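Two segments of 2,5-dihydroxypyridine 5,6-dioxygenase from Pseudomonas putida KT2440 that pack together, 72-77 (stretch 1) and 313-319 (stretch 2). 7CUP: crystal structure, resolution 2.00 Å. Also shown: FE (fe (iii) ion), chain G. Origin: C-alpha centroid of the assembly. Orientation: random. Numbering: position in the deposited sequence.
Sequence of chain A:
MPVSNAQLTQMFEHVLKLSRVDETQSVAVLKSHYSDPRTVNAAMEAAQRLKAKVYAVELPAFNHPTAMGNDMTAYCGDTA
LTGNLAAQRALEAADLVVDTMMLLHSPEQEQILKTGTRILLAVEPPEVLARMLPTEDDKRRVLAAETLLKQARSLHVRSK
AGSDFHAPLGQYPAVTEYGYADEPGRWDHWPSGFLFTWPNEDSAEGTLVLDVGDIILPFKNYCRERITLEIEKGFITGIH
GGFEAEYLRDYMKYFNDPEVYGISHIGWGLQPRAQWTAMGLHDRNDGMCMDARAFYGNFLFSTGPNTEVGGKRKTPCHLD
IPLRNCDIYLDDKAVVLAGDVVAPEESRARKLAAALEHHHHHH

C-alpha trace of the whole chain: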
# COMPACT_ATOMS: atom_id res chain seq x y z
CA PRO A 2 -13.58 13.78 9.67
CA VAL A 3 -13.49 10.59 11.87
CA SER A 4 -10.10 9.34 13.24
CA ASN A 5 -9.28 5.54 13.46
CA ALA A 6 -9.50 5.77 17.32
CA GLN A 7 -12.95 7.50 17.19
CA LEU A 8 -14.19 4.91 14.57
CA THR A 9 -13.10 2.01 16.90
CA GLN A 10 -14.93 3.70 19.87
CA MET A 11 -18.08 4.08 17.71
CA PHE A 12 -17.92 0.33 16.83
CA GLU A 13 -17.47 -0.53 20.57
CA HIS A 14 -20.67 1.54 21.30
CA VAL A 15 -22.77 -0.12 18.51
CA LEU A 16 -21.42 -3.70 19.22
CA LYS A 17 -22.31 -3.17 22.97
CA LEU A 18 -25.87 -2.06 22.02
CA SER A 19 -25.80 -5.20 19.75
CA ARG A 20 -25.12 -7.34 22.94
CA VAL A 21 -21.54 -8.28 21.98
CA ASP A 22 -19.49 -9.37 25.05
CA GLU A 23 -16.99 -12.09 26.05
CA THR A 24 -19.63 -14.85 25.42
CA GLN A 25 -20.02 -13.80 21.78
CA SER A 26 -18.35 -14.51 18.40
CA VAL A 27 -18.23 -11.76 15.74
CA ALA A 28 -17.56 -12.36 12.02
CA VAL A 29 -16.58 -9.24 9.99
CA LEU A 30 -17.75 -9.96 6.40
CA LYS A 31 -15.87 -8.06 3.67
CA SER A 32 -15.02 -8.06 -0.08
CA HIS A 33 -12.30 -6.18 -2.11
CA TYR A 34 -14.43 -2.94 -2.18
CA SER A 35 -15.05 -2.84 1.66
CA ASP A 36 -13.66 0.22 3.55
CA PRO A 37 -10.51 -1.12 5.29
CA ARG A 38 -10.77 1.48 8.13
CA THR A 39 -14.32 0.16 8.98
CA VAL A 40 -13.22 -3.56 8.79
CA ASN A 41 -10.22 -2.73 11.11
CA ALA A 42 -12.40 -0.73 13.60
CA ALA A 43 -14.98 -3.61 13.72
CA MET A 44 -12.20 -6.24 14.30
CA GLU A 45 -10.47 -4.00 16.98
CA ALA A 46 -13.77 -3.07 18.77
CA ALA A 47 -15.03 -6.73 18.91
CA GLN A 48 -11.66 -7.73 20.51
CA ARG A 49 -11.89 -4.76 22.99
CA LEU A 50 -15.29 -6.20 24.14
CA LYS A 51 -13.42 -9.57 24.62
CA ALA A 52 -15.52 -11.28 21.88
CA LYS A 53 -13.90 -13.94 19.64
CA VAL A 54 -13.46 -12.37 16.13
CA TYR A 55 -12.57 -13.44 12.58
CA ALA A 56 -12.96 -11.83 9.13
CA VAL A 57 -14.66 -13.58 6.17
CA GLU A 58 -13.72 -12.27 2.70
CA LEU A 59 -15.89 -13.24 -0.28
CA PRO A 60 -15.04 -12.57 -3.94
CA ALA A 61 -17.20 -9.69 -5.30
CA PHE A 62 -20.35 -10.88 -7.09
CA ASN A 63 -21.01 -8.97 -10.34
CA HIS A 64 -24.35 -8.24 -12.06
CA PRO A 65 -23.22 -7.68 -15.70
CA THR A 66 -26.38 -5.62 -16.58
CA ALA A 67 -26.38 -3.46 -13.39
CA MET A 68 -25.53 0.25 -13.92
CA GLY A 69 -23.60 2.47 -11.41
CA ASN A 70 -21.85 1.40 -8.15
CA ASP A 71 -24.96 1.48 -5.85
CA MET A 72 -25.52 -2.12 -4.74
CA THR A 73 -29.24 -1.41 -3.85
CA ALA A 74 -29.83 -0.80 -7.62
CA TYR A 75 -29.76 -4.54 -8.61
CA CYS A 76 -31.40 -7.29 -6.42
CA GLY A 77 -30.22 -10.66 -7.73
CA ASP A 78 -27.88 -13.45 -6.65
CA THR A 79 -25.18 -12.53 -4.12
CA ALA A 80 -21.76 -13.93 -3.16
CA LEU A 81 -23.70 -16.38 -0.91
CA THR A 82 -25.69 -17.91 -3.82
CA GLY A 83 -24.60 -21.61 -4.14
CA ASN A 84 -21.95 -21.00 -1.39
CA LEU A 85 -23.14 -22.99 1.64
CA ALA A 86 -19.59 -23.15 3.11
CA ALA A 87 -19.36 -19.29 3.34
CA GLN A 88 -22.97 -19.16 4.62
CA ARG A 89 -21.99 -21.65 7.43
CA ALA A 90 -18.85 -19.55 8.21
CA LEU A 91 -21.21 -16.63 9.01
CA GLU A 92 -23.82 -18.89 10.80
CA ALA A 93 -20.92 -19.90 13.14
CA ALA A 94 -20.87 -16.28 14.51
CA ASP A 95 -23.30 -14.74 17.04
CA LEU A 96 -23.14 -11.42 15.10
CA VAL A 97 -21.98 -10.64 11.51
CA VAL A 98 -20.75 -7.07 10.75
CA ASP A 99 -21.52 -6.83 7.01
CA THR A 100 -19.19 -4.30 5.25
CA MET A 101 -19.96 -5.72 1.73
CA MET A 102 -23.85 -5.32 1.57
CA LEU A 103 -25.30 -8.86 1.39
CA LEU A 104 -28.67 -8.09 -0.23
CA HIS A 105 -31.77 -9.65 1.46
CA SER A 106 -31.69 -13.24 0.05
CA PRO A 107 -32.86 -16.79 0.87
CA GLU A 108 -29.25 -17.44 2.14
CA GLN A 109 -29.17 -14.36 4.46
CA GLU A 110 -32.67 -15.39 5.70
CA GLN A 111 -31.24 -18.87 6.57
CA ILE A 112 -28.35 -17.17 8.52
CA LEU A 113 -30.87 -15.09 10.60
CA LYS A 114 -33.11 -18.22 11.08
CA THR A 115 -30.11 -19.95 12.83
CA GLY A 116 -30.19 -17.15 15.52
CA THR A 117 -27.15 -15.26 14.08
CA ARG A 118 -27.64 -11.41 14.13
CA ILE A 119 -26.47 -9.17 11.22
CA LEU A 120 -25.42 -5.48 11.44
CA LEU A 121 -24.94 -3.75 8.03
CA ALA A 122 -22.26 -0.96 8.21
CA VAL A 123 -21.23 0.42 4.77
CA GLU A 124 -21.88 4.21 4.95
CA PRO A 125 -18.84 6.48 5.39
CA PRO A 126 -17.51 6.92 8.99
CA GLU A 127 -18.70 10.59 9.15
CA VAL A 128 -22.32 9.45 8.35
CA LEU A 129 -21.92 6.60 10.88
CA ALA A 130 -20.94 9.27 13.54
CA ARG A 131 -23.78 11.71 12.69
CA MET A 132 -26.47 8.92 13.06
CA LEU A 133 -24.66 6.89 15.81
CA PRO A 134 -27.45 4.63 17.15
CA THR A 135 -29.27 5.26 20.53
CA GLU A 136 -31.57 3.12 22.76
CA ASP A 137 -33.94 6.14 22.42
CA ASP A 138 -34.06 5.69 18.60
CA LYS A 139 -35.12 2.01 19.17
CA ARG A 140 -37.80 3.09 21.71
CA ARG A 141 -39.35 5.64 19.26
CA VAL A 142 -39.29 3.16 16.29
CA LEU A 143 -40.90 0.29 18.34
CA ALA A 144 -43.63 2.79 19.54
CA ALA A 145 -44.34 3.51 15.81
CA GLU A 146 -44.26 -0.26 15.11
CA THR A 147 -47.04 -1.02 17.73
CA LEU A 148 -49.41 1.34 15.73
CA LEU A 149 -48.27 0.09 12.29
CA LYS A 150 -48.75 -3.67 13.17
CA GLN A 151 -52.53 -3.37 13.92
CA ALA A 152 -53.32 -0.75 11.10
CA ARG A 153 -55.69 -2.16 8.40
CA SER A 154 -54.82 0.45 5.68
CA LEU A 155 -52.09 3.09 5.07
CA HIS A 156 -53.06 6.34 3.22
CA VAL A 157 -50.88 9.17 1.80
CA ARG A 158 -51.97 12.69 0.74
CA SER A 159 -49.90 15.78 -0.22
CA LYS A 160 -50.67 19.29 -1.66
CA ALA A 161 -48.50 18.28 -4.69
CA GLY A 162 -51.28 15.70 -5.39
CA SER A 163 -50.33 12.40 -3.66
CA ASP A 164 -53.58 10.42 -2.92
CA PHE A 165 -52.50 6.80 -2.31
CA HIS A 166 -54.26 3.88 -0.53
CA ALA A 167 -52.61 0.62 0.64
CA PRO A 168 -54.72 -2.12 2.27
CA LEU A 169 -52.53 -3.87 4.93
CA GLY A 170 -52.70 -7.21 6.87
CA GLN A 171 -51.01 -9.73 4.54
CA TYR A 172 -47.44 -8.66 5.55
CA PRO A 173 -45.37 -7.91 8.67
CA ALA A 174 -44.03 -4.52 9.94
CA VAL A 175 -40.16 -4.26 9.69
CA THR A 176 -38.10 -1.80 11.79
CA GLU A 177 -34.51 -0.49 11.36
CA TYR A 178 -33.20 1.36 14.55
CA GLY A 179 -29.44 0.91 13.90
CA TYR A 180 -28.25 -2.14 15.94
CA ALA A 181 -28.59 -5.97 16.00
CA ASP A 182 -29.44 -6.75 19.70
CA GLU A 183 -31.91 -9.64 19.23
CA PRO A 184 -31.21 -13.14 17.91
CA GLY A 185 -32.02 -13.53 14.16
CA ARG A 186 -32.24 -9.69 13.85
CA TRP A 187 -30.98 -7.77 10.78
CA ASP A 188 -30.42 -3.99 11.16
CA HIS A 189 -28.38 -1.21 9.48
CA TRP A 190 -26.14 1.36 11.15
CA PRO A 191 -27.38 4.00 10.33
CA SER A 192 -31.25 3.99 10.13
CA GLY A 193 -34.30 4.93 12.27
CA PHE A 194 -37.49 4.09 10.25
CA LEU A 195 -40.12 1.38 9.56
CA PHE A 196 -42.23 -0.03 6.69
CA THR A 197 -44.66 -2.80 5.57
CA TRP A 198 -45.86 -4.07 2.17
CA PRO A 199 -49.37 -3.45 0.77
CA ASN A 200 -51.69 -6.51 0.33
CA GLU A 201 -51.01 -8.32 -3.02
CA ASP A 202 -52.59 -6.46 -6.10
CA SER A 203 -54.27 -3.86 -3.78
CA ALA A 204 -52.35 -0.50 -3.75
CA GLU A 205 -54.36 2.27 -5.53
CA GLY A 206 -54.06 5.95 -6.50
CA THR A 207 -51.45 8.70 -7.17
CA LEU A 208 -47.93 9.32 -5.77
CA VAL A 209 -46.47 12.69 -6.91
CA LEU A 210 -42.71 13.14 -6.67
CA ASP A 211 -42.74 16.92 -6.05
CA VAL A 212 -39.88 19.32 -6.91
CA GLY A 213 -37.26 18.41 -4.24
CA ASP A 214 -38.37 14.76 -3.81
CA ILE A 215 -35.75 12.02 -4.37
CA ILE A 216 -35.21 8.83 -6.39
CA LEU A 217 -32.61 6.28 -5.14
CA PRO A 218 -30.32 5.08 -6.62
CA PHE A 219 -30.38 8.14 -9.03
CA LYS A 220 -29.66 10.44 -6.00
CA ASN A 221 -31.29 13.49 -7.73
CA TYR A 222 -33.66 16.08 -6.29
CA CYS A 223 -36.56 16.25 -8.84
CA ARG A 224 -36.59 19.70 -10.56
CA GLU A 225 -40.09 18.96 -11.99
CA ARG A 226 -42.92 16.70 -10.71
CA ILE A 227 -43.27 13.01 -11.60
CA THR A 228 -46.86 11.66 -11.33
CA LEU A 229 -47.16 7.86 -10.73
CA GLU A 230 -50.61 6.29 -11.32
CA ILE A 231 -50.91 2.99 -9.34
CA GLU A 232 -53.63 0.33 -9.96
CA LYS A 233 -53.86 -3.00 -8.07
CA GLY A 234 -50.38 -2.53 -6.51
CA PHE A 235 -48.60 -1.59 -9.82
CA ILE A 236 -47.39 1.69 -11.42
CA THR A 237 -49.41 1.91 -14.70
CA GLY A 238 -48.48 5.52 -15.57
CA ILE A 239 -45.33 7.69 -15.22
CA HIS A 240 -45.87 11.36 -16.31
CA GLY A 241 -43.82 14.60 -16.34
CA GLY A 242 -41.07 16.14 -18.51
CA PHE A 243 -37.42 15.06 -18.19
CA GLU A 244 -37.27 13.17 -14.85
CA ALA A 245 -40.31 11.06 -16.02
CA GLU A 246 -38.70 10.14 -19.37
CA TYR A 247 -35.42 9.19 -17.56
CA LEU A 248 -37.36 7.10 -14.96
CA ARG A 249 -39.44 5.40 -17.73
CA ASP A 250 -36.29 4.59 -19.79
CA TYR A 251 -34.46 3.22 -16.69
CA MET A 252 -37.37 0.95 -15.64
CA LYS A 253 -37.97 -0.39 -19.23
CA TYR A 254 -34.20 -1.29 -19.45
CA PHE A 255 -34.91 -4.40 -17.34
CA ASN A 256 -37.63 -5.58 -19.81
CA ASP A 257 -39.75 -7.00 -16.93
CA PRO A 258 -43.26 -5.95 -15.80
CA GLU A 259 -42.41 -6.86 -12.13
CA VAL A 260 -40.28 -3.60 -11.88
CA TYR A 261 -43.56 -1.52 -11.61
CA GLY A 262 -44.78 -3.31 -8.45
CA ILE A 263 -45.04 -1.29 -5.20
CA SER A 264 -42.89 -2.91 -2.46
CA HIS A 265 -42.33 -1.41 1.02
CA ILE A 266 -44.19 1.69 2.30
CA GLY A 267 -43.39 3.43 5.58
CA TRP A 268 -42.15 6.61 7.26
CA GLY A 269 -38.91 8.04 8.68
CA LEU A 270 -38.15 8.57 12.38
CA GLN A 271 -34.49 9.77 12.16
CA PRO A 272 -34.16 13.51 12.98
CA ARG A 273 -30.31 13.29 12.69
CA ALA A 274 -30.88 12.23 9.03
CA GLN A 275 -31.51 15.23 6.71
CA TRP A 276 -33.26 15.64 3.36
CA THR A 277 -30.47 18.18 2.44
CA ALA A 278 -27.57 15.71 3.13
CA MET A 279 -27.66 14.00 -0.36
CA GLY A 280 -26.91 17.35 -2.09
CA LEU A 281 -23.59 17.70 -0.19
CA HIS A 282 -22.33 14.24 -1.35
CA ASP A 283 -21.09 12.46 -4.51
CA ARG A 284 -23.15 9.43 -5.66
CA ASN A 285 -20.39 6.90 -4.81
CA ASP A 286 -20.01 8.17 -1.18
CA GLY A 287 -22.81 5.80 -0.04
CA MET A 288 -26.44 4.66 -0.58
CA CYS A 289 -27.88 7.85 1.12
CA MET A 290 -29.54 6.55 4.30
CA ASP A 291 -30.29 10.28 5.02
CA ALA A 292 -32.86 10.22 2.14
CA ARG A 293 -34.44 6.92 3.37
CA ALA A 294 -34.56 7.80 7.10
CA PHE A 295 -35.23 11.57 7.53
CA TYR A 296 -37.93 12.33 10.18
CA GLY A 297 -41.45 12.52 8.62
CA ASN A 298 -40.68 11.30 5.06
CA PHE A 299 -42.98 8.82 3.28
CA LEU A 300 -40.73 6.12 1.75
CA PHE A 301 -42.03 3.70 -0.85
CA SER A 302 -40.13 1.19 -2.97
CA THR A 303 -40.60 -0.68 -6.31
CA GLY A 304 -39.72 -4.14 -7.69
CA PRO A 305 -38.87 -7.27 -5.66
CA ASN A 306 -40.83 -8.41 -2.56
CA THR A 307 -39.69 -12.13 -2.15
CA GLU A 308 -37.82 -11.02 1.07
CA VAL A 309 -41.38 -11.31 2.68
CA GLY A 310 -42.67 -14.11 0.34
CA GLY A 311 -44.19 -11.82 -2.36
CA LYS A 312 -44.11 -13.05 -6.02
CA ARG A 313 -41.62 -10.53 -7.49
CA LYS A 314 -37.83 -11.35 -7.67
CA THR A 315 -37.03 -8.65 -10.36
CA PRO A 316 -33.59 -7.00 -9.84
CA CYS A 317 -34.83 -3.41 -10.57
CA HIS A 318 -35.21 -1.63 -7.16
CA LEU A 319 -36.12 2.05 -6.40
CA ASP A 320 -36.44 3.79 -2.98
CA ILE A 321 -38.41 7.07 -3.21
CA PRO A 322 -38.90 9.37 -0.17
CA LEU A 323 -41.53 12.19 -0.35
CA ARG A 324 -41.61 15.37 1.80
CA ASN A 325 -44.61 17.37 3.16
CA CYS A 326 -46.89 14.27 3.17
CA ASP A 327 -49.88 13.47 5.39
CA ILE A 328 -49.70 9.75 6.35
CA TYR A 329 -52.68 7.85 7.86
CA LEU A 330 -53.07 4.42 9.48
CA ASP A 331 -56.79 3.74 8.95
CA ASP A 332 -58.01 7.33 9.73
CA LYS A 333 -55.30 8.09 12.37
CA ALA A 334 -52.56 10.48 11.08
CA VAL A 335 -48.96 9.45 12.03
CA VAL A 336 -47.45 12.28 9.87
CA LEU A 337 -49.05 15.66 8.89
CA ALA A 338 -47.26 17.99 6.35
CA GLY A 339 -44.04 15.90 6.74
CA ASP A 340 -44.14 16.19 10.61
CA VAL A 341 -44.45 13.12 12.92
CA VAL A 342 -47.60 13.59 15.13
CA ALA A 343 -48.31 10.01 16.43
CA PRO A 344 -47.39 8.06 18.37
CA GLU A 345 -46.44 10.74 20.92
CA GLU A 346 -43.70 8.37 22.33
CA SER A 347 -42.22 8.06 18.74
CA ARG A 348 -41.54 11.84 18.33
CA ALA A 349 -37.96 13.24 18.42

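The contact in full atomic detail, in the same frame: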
# COMPACT_ATOMS: atom_id res chain seq x y z
N MET A 72 -25.19 -0.68 -4.80
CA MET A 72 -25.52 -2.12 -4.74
C MET A 72 -27.00 -2.35 -4.41
O MET A 72 -27.43 -3.48 -4.62
CB MET A 72 -24.63 -2.81 -3.72
CG MET A 72 -23.21 -2.88 -4.29
SD MET A 72 -22.19 -4.09 -3.47
CE MET A 72 -23.32 -5.47 -3.27
N THR A 73 -27.75 -1.32 -4.03
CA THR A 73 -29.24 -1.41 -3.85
C THR A 73 -29.94 -1.38 -5.22
O THR A 73 -31.13 -1.73 -5.26
CB THR A 73 -29.80 -0.27 -2.98
OG1 THR A 73 -29.79 0.94 -3.73
CG2 THR A 73 -29.02 -0.12 -1.69
N ALA A 74 -29.24 -0.98 -6.28
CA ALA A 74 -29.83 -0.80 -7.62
C ALA A 74 -30.27 -2.15 -8.22
O ALA A 74 -31.26 -2.18 -8.98
CB ALA A 74 -28.84 -0.09 -8.50
N TYR A 75 -29.58 -3.25 -7.91
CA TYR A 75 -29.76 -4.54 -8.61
C TYR A 75 -29.84 -5.73 -7.63
O TYR A 75 -28.78 -6.24 -7.19
CB TYR A 75 -28.62 -4.79 -9.59
CG TYR A 75 -28.98 -5.79 -10.65
CD1 TYR A 75 -28.91 -7.16 -10.40
CD2 TYR A 75 -29.40 -5.37 -11.90
CE1 TYR A 75 -29.23 -8.09 -11.38
CE2 TYR A 75 -29.73 -6.29 -12.89
CZ TYR A 75 -29.65 -7.65 -12.62
OH TYR A 75 -29.98 -8.52 -13.61
N CYS A 76 -31.07 -6.19 -7.38
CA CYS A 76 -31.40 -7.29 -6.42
C CYS A 76 -31.40 -8.61 -7.18
O CYS A 76 -32.39 -8.93 -7.83
CB CYS A 76 -32.74 -7.04 -5.75
SG CYS A 76 -32.75 -5.50 -4.81
N GLY A 77 -30.29 -9.32 -7.15
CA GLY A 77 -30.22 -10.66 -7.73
C GLY A 77 -29.54 -11.62 -6.80
O GLY A 77 -29.72 -11.50 -5.58
N ARG A 313 -42.55 -11.25 -6.59
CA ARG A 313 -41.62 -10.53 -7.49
C ARG A 313 -40.15 -10.74 -7.06
O ARG A 313 -39.82 -10.41 -5.91
CB ARG A 313 -42.06 -9.07 -7.51
CG ARG A 313 -43.50 -8.88 -7.97
CD ARG A 313 -43.70 -7.46 -8.45
NE ARG A 313 -43.42 -6.57 -7.33
CZ ARG A 313 -44.27 -6.33 -6.33
NH1 ARG A 313 -45.48 -6.86 -6.33
NH2 ARG A 313 -43.91 -5.52 -5.35
N LYS A 314 -39.30 -11.25 -7.95
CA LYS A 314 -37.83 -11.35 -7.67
C LYS A 314 -37.02 -10.47 -8.65
O LYS A 314 -35.81 -10.69 -8.76
CB LYS A 314 -37.38 -12.81 -7.73
CG LYS A 314 -37.40 -13.46 -9.11
CD LYS A 314 -36.34 -14.55 -9.30
CE LYS A 314 -36.13 -15.46 -8.10
NZ LYS A 314 -37.41 -15.96 -7.54
N THR A 315 -37.66 -9.52 -9.32
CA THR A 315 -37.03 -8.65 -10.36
C THR A 315 -35.87 -7.88 -9.72
O THR A 315 -35.95 -7.52 -8.55
CB THR A 315 -38.06 -7.70 -10.98
OG1 THR A 315 -37.46 -7.03 -12.08
CG2 THR A 315 -38.59 -6.67 -10.00
N PRO A 316 -34.74 -7.69 -10.42
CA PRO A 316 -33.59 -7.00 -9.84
C PRO A 316 -33.78 -5.48 -9.72
O PRO A 316 -33.11 -4.88 -8.90
CB PRO A 316 -32.47 -7.27 -10.85
CG PRO A 316 -33.19 -7.46 -12.15
CD PRO A 316 -34.47 -8.17 -11.78
N CYS A 317 -34.65 -4.89 -10.54
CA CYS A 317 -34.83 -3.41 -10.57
C CYS A 317 -35.49 -2.93 -9.26
O CYS A 317 -36.63 -3.29 -8.99
CB CYS A 317 -35.66 -3.01 -11.77
SG CYS A 317 -35.85 -1.22 -11.92
N HIS A 318 -34.78 -2.10 -8.50
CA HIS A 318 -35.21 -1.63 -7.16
C HIS A 318 -35.05 -0.11 -7.03
O HIS A 318 -33.91 0.40 -7.19
CB HIS A 318 -34.41 -2.38 -6.11
CG HIS A 318 -34.63 -1.83 -4.75
ND1 HIS A 318 -33.64 -1.17 -4.06
CD2 HIS A 318 -35.73 -1.79 -3.99
CE1 HIS A 318 -34.12 -0.75 -2.91
NE2 HIS A 318 -35.39 -1.13 -2.85
N LEU A 319 -36.14 0.60 -6.71
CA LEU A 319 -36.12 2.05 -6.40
C LEU A 319 -36.64 2.29 -4.99
O LEU A 319 -37.58 1.58 -4.58
CB LEU A 319 -36.96 2.82 -7.42
CG LEU A 319 -36.59 2.60 -8.88
CD1 LEU A 319 -37.55 3.37 -9.77
CD2 LEU A 319 -35.15 3.00 -9.17
FE FE G . -36.83 -0.71 -1.24
O HOH W 1 -32.39 -0.08 -9.69
O HOH W 2 -37.20 -2.99 -1.69
O HOH W 3 -35.00 -0.85 0.16

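Met72 opens the first stretch without taking part in the contact; its side chain is out of reach of the second stretch. The work begins at Thr73, and with its backbone. The carbonyl of Thr73 accepts a hydrogen bond from the imidazole of His318, His318 ND1 to Thr73 O 2.8 Å, and the oxygen lies at the edge of the ring, near its plane, where an N-H points. The other ring nitrogen is spoken for: His318 NE2 binds the iron FE at 2.2 Å, with two waters and atoms from elsewhere in the structure completing the site. The rule is a familiar one for metal sites. A histidine ligand held at both nitrogens has little freedom to turn, and here the second hold is a main-chain carbonyl, not a side chain.

Ala74 turns its CB away from the second stretch and contributes its carbonyl. That oxygen receives a hydrogen bond from water 1 (water O to Ala74 O, 2.5 Å), and the same water donates to His318 O at 3.0 Å, so one solvent molecule ties two acceptors that could not bond to each other. Another acceptor pair, Ala74 O and Pro316 O, stands 3.3 Å apart without a hydrogen bond.

At Tyr75 the chain is extended, and its backbone forms a single beta bridge with Cys317, Tyr75 CA to Cys317 CA 5.6 Å. The CB of Tyr75 points away, yet the end of the side chain comes back to cover Pro316. Pro316 CB sits 3.3 Å from the centroid of the Tyr75 ring and only 11° off its normal, a CH-pi contact over the face. Tyr75 CA also approaches Pro316 O at 3.4 Å.

Cys76 makes the only backbone-to-backbone hydrogen bond across the contact: its N donates to Pro316 O at 2.9 Å, nearly straight at 174°. A close CA-H...O contact runs the other way, from Pro316 CA to Cys76 O at 3.0 Å. Proline has no amide hydrogen to offer, but its CA-H still meets the facing carbonyl, and the two CA atoms, Cys76 CA and Pro316 CA, come within 4.1 Å. The Cys76 side chain, chi1 in the m well, packs its SG 3.8 Å from His318 CB. The sulfur approaches the imidazole obliquely, with Cys76 SG 4.7 Å from the centroid of the His318 ring.

Gly77 ends the stretch with no contact across. A CB there would be crowded by CE1 of the Tyr75 ring, the ring that covers Pro316.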